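Local coordinates for protein spectinomycin 9-adenylyltransferase (Enterococcus faecalis, PDB 6SXJ) that inactivates the antibiotic spectinomycin by transferring an adenylyl group from ATP to its 9-hydroxyl, releasing diphosphate and giving the bacterium resistance, at residues I157-S160 with D161-R164; I234-T237 with N238-V241; Q11-K14 with V15-I18. All coordinates share one frame; numbering follows the deposited sequence.

Interaction 1: I157-S160 with D161-R164; sequences IPFS and DVRR
The edge of the Phe159 ring meets the extended side chain of Arg163, which passes it obliquely one helical turn on. Phe159 CE1 is 3.0 Å from Arg163 NE, which lies near the ring plane; Arg163 CG, well off that plane, also comes within 3.4 Å of Phe159 CE1. The ring and guanidinium planes stand 80° apart, with Arg163 CZ in the plane of the ring; the cation therefore does not lie over the aromatic face as a cation-pi stack would require. Phe159 CG is anti to the backbone N (chi1 -177°), which turns the ring forward, toward the residues three and four places on. At Phe159 CE2, Val162 CG1 makes an apolar contact at 4.0 Å.

Pro158 occupies the N-cap of helix 159-173, and its carbonyl accepts two weak bonds, from Asp161 N at 3.0 Å and from Val162 N at 3.5 Å. The first regular i to i+4 bonds follow, from Arg163 N to Phe159 O and from Arg164 N to Ser160 O, the latter nearly straight at 174°. Near the cap, Asp161 OD1 sits 3.0 Å from Pro158 CG and accepts a hydrogen bond from Trp98 NE1, tying this C-terminal-domain helix to a loop of the nucleotidyltransferase region. Asp161 OD2 forms a salt bridge with Arg164 NH2 at 2.8 Å, although the hydrogen bond within it is weak and bent. Val162 packs on Thr131 and Tyr135 of helix 130-139, and Ile157 meets Leu134 there.

An acidic side chain in the first turn of a helix is favourably placed for the helix dipole; with a tryptophan N-H and an arginine also on its two oxygens, the Asp161 carboxylate is probably held ionised although the residue is buried.

Interaction 2: I234-T237 with N238-V241; sequences IEWT and NENV
The chain folds back through a type I beta turn from Trp236 to Glu239, closed by a weak hydrogen bond from Glu239 N to Trp236 O, 3.0 Å long and bent to 129°, and then an inverse gamma turn centred on Asn240 leads into helix 241-253. Together the two turns bring Val241 back to the indole: Val241 CG2 meets Trp236 CE3 at 3.6 Å, the two side chains crossing at about a right angle. Glu239 CB approaches the same carbon, Trp236 CE3, from near the ring plane at 4.0 Å, so the six-membered ring is touched along its edge by a methylene. One face of the indole is covered by Ile234 CG2, 3.9 Å above the plane and over its centre. Trp236 CG is anti to the carbonyl carbon (chi1 -57°), a torsion that sets the indole beside Glu239 and Val241. The loop connects helices 216-229 and 241-253: Ile234 packs on Arg227 and Ser228, Glu239 on Arg221, while Trp236 and Val241 both rest on Glu181 and Ile185 of helix 181-196, where Trp236 NE1 also gives a weak hydrogen bond to Thr182 OG1.

Interaction 3: Q11-K14 with V15-I18; sequences QINK and VKKI
Ile18 N donates to Lys14 O at 2.9 Å with an N-H...O angle of 166°, and the side chain of Ile18 crowds the same carbonyl. Its CG1 comes within 3.1 Å of Lys14 O and its CD1 within 3.2 Å, because CG1 is anti to the carbonyl carbon (chi1 -73°) and the branch runs back along the preceding turn. Two residues earlier, Lys16 CG likewise reaches within 3.1 Å of Ile12 O, which also accepts the bond from Lys16 N.

Such i to i+4 bonds join all four residue pairs from Gln11 to Ile18, as expected in the middle of the alpha helix 8-23, a helix of the nucleotidyltransferase domain that packs against its mixed sheet. Val15 faces this sheet, on Phe49 of strand 47-53 and on Ile85 and Leu87 of strand 85-91. Gln11 is buried there as well, and its amide is satisfied at both ends: NE2 donates to Ile72 O and OE1 accepts from Arg83 N. Ile18 instead turns to Leu65 and Lys68 of helix 59-69.

On another side of the helix, Asn13 lies between two lysines. Asn13 OD1 is 3.0 Å from Lys17 CE, a methylene contact rather than one with the amine, while Asn13 ND2 and Lys16 NZ, both nitrogens that carry hydrogens, lie near each other without a hydrogen bond.

How the interactions relate
The three contacts are separate and follow one another along the chain: 11-18 first, then 157-164, then 234-241. Interaction 3 belongs to the nucleotidyltransferase domain, whereas interactions 1 and 2 both fall in the helical C-terminal domain, yet none touches another. The centres of interactions 1 and 2 are about 34 Å apart, and their nearest atoms about 21 Å. Interaction 3 lies on the opposite side of the chain's centre from both, about 32 Å from interaction 1 and about 40 Å from interaction 2, between centres. Interaction 1 starts the first long helix of the C-terminal domain, and interaction 2 leads into its last. All are local contacts of helix or turn, and none is a known part of the nucleotide or spectinomycin site.

Interaction 1: I157-S160 with D161-R164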
# COMPACT_ATOMS: atom_id res chain seq x y z
N ILE A 157 15.92 -5.22 -7.41
CA ILE A 157 14.92 -6.17 -6.92
C ILE A 157 14.45 -7.00 -8.12
O ILE A 157 13.83 -6.45 -9.04
CB ILE A 157 13.74 -5.47 -6.24
CG1 ILE A 157 14.25 -4.51 -5.17
CG2 ILE A 157 12.81 -6.51 -5.62
CD1 ILE A 157 13.16 -3.68 -4.52
N PRO A 158 14.73 -8.30 -8.16
CA PRO A 158 14.30 -9.11 -9.31
C PRO A 158 12.79 -9.10 -9.43
O PRO A 158 12.06 -9.28 -8.45
CB PRO A 158 14.83 -10.51 -8.98
CG PRO A 158 14.92 -10.54 -7.49
CD PRO A 158 15.29 -9.13 -7.08
N PHE A 159 12.30 -8.87 -10.65
CA PHE A 159 10.87 -8.92 -10.87
C PHE A 159 10.30 -10.29 -10.55
O PHE A 159 9.10 -10.41 -10.25
CB PHE A 159 10.54 -8.55 -12.31
CG PHE A 159 9.07 -8.53 -12.60
CD1 PHE A 159 8.46 -9.60 -13.21
CD2 PHE A 159 8.31 -7.43 -12.26
CE1 PHE A 159 7.11 -9.58 -13.48
CE2 PHE A 159 6.95 -7.40 -12.53
CZ PHE A 159 6.35 -8.48 -13.14
N SER A 160 11.12 -11.34 -10.60
CA SER A 160 10.65 -12.66 -10.21
C SER A 160 10.16 -12.65 -8.76
O SER A 160 9.15 -13.29 -8.44
CB SER A 160 11.76 -13.69 -10.39
OG SER A 160 12.75 -13.58 -9.38
N ASP A 161 10.85 -11.92 -7.88
CA ASP A 161 10.39 -11.80 -6.50
C ASP A 161 9.09 -11.02 -6.42
O ASP A 161 8.26 -11.29 -5.55
CB ASP A 161 11.46 -11.13 -5.64
CG ASP A 161 12.53 -12.09 -5.19
OD1 ASP A 161 13.69 -11.66 -5.03
OD2 ASP A 161 12.22 -13.28 -4.98
N VAL A 162 8.88 -10.06 -7.33
CA VAL A 162 7.61 -9.36 -7.37
C VAL A 162 6.50 -10.32 -7.77
O VAL A 162 5.38 -10.27 -7.25
CB VAL A 162 7.70 -8.16 -8.34
CG1 VAL A 162 6.31 -7.61 -8.59
CG2 VAL A 162 8.63 -7.08 -7.77
N ARG A 163 6.79 -11.22 -8.69
CA ARG A 163 5.82 -12.24 -9.03
C ARG A 163 5.52 -13.14 -7.84
O ARG A 163 4.36 -13.40 -7.50
CB ARG A 163 6.36 -13.04 -10.20
CG ARG A 163 6.54 -12.26 -11.51
CD ARG A 163 6.36 -13.20 -12.72
NE ARG A 163 6.21 -12.43 -13.95
CZ ARG A 163 6.61 -12.85 -15.14
NH1 ARG A 163 7.18 -14.04 -15.24
NH2 ARG A 163 6.47 -12.07 -16.20
N ARG A 164 6.55 -13.71 -7.25
CA ARG A 164 6.31 -14.48 -6.05
C ARG A 164 5.48 -13.70 -5.05
O ARG A 164 4.73 -14.30 -4.28
CB ARG A 164 7.64 -14.85 -5.42
CG ARG A 164 7.53 -15.80 -4.22
CD ARG A 164 8.66 -16.87 -4.19
NE ARG A 164 9.98 -16.28 -4.30
CZ ARG A 164 10.83 -16.18 -3.30
NH1 ARG A 164 10.51 -16.67 -2.11
NH2 ARG A 164 12.00 -15.60 -3.48

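Interaction 2: I234-T237 with N238-V241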
# COMPACT_ATOMS: atom_id res chain seq x y z
N ILE A 234 -22.90 -0.86 -1.60
CA ILE A 234 -23.26 -1.85 -2.60
C ILE A 234 -23.90 -3.10 -2.01
O ILE A 234 -24.73 -3.73 -2.68
CB ILE A 234 -22.02 -2.22 -3.44
CG1 ILE A 234 -21.63 -1.07 -4.38
CG2 ILE A 234 -22.27 -3.51 -4.22
CD1 ILE A 234 -22.72 -0.68 -5.37
N GLU A 235 -23.54 -3.50 -0.79
CA GLU A 235 -24.22 -4.61 -0.14
C GLU A 235 -24.07 -5.89 -0.96
O GLU A 235 -24.96 -6.24 -1.75
CB GLU A 235 -25.69 -4.27 0.07
CG GLU A 235 -26.49 -5.32 0.82
CD GLU A 235 -27.87 -5.53 0.23
OE1 GLU A 235 -28.82 -4.87 0.70
OE2 GLU A 235 -28.01 -6.35 -0.70
N TRP A 236 -22.96 -6.60 -0.77
CA TRP A 236 -22.63 -7.77 -1.57
C TRP A 236 -23.33 -9.04 -1.12
O TRP A 236 -23.04 -10.11 -1.66
CB TRP A 236 -21.12 -8.01 -1.55
CG TRP A 236 -20.28 -6.87 -2.01
CD1 TRP A 236 -19.76 -5.86 -1.23
CD2 TRP A 236 -19.81 -6.63 -3.34
NE1 TRP A 236 -19.01 -5.01 -2.00
CE2 TRP A 236 -19.03 -5.45 -3.30
CE3 TRP A 236 -19.99 -7.28 -4.56
CZ2 TRP A 236 -18.42 -4.93 -4.44
CZ3 TRP A 236 -19.38 -6.76 -5.68
CH2 TRP A 236 -18.61 -5.59 -5.62
N THR A 237 -24.24 -8.96 -0.14
CA THR A 237 -24.72 -10.17 0.52
C THR A 237 -25.44 -11.12 -0.42
O THR A 237 -25.65 -12.28 -0.06
CB THR A 237 -25.64 -9.80 1.69
OG1 THR A 237 -26.68 -8.92 1.23
CG2 THR A 237 -24.84 -9.10 2.79
N ASN A 238 -25.82 -10.68 -1.63
CA ASN A 238 -26.46 -11.55 -2.60
C ASN A 238 -25.70 -11.66 -3.92
O ASN A 238 -26.07 -12.50 -4.75
CB ASN A 238 -27.89 -11.08 -2.89
CG ASN A 238 -28.88 -11.54 -1.84
OD1 ASN A 238 -29.03 -10.91 -0.80
ND2 ASN A 238 -29.55 -12.65 -2.11
N GLU A 239 -24.66 -10.86 -4.13
CA GLU A 239 -23.82 -11.03 -5.30
C GLU A 239 -22.96 -12.28 -5.14
O GLU A 239 -22.57 -12.65 -4.03
CB GLU A 239 -22.92 -9.81 -5.50
CG GLU A 239 -23.68 -8.51 -5.76
CD GLU A 239 -24.34 -8.48 -7.12
OE1 GLU A 239 -23.65 -8.77 -8.12
OE2 GLU A 239 -25.55 -8.17 -7.18
N ASN A 240 -22.67 -12.93 -6.26
CA ASN A 240 -21.86 -14.15 -6.27
C ASN A 240 -20.39 -13.78 -6.47
O ASN A 240 -19.79 -13.97 -7.53
CB ASN A 240 -22.35 -15.11 -7.35
CG ASN A 240 -23.64 -15.80 -6.96
OD1 ASN A 240 -23.85 -16.12 -5.78
ND2 ASN A 240 -24.51 -16.03 -7.93
N VAL A 241 -19.81 -13.23 -5.39
CA VAL A 241 -18.43 -12.78 -5.45
C VAL A 241 -17.48 -13.95 -5.63
O VAL A 241 -16.38 -13.80 -6.19
CB VAL A 241 -18.09 -11.97 -4.18
CG1 VAL A 241 -16.62 -11.57 -4.18
CG2 VAL A 241 -18.99 -10.74 -4.06

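Interaction 3: Q11-K14 with V15-I18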
# COMPACT_ATOMS: atom_id res chain seq x y z
N GLN A 11 -0.66 18.25 5.67
CA GLN A 11 -0.54 16.82 5.95
C GLN A 11 0.87 16.35 5.64
O GLN A 11 1.57 15.81 6.50
CB GLN A 11 -1.55 16.03 5.12
CG GLN A 11 -2.95 15.99 5.70
CD GLN A 11 -3.73 14.80 5.24
OE1 GLN A 11 -4.33 14.81 4.17
NE2 GLN A 11 -3.72 13.72 6.07
N ILE A 12 1.33 16.59 4.40
CA ILE A 12 2.66 16.14 4.00
C ILE A 12 3.73 16.83 4.82
O ILE A 12 4.71 16.21 5.24
CB ILE A 12 2.87 16.37 2.50
CG1 ILE A 12 1.80 15.64 1.70
CG2 ILE A 12 4.25 15.91 2.09
CD1 ILE A 12 1.93 15.83 0.21
N ASN A 13 3.56 18.13 5.09
CA ASN A 13 4.61 18.87 5.77
C ASN A 13 4.76 18.44 7.22
O ASN A 13 5.88 18.34 7.73
CB ASN A 13 4.31 20.37 5.69
CG ASN A 13 5.56 21.20 5.84
OD1 ASN A 13 5.74 21.89 6.85
ND2 ASN A 13 6.44 21.14 4.84
N LYS A 14 3.64 18.18 7.90
CA LYS A 14 3.72 17.69 9.28
C LYS A 14 4.39 16.33 9.34
O LYS A 14 5.14 16.05 10.28
CB LYS A 14 2.32 17.63 9.89
CG LYS A 14 2.02 18.76 10.87
CD LYS A 14 0.59 19.25 10.76
CE LYS A 14 0.35 20.54 11.52
NZ LYS A 14 0.68 20.39 13.00
N VAL A 15 4.14 15.47 8.35
CA VAL A 15 4.80 14.16 8.33
C VAL A 15 6.31 14.33 8.21
O VAL A 15 7.08 13.65 8.89
CB VAL A 15 4.25 13.29 7.19
CG1 VAL A 15 5.10 12.02 7.02
CG2 VAL A 15 2.78 12.93 7.45
N LYS A 16 6.75 15.25 7.34
CA LYS A 16 8.19 15.47 7.16
C LYS A 16 8.84 15.94 8.45
O LYS A 16 9.95 15.50 8.79
CB LYS A 16 8.42 16.51 6.06
CG LYS A 16 7.78 16.18 4.72
CD LYS A 16 7.71 17.42 3.82
CE LYS A 16 9.04 18.15 3.75
NZ LYS A 16 8.98 19.32 2.80
N LYS A 17 8.18 16.84 9.17
CA LYS A 17 8.79 17.39 10.38
C LYS A 17 8.74 16.40 11.53
O LYS A 17 9.70 16.30 12.31
CB LYS A 17 8.09 18.70 10.74
CG LYS A 17 8.32 19.79 9.67
CD LYS A 17 7.38 20.97 9.85
CE LYS A 17 7.83 22.18 9.01
NZ LYS A 17 9.19 22.66 9.39
N ILE A 18 7.66 15.62 11.63
CA ILE A 18 7.62 14.54 12.61
C ILE A 18 8.84 13.66 12.44
O ILE A 18 9.62 13.43 13.38
CB ILE A 18 6.33 13.73 12.49
CG1 ILE A 18 5.14 14.53 13.02
CG2 ILE A 18 6.46 12.40 13.25
CD1 ILE A 18 3.82 14.13 12.41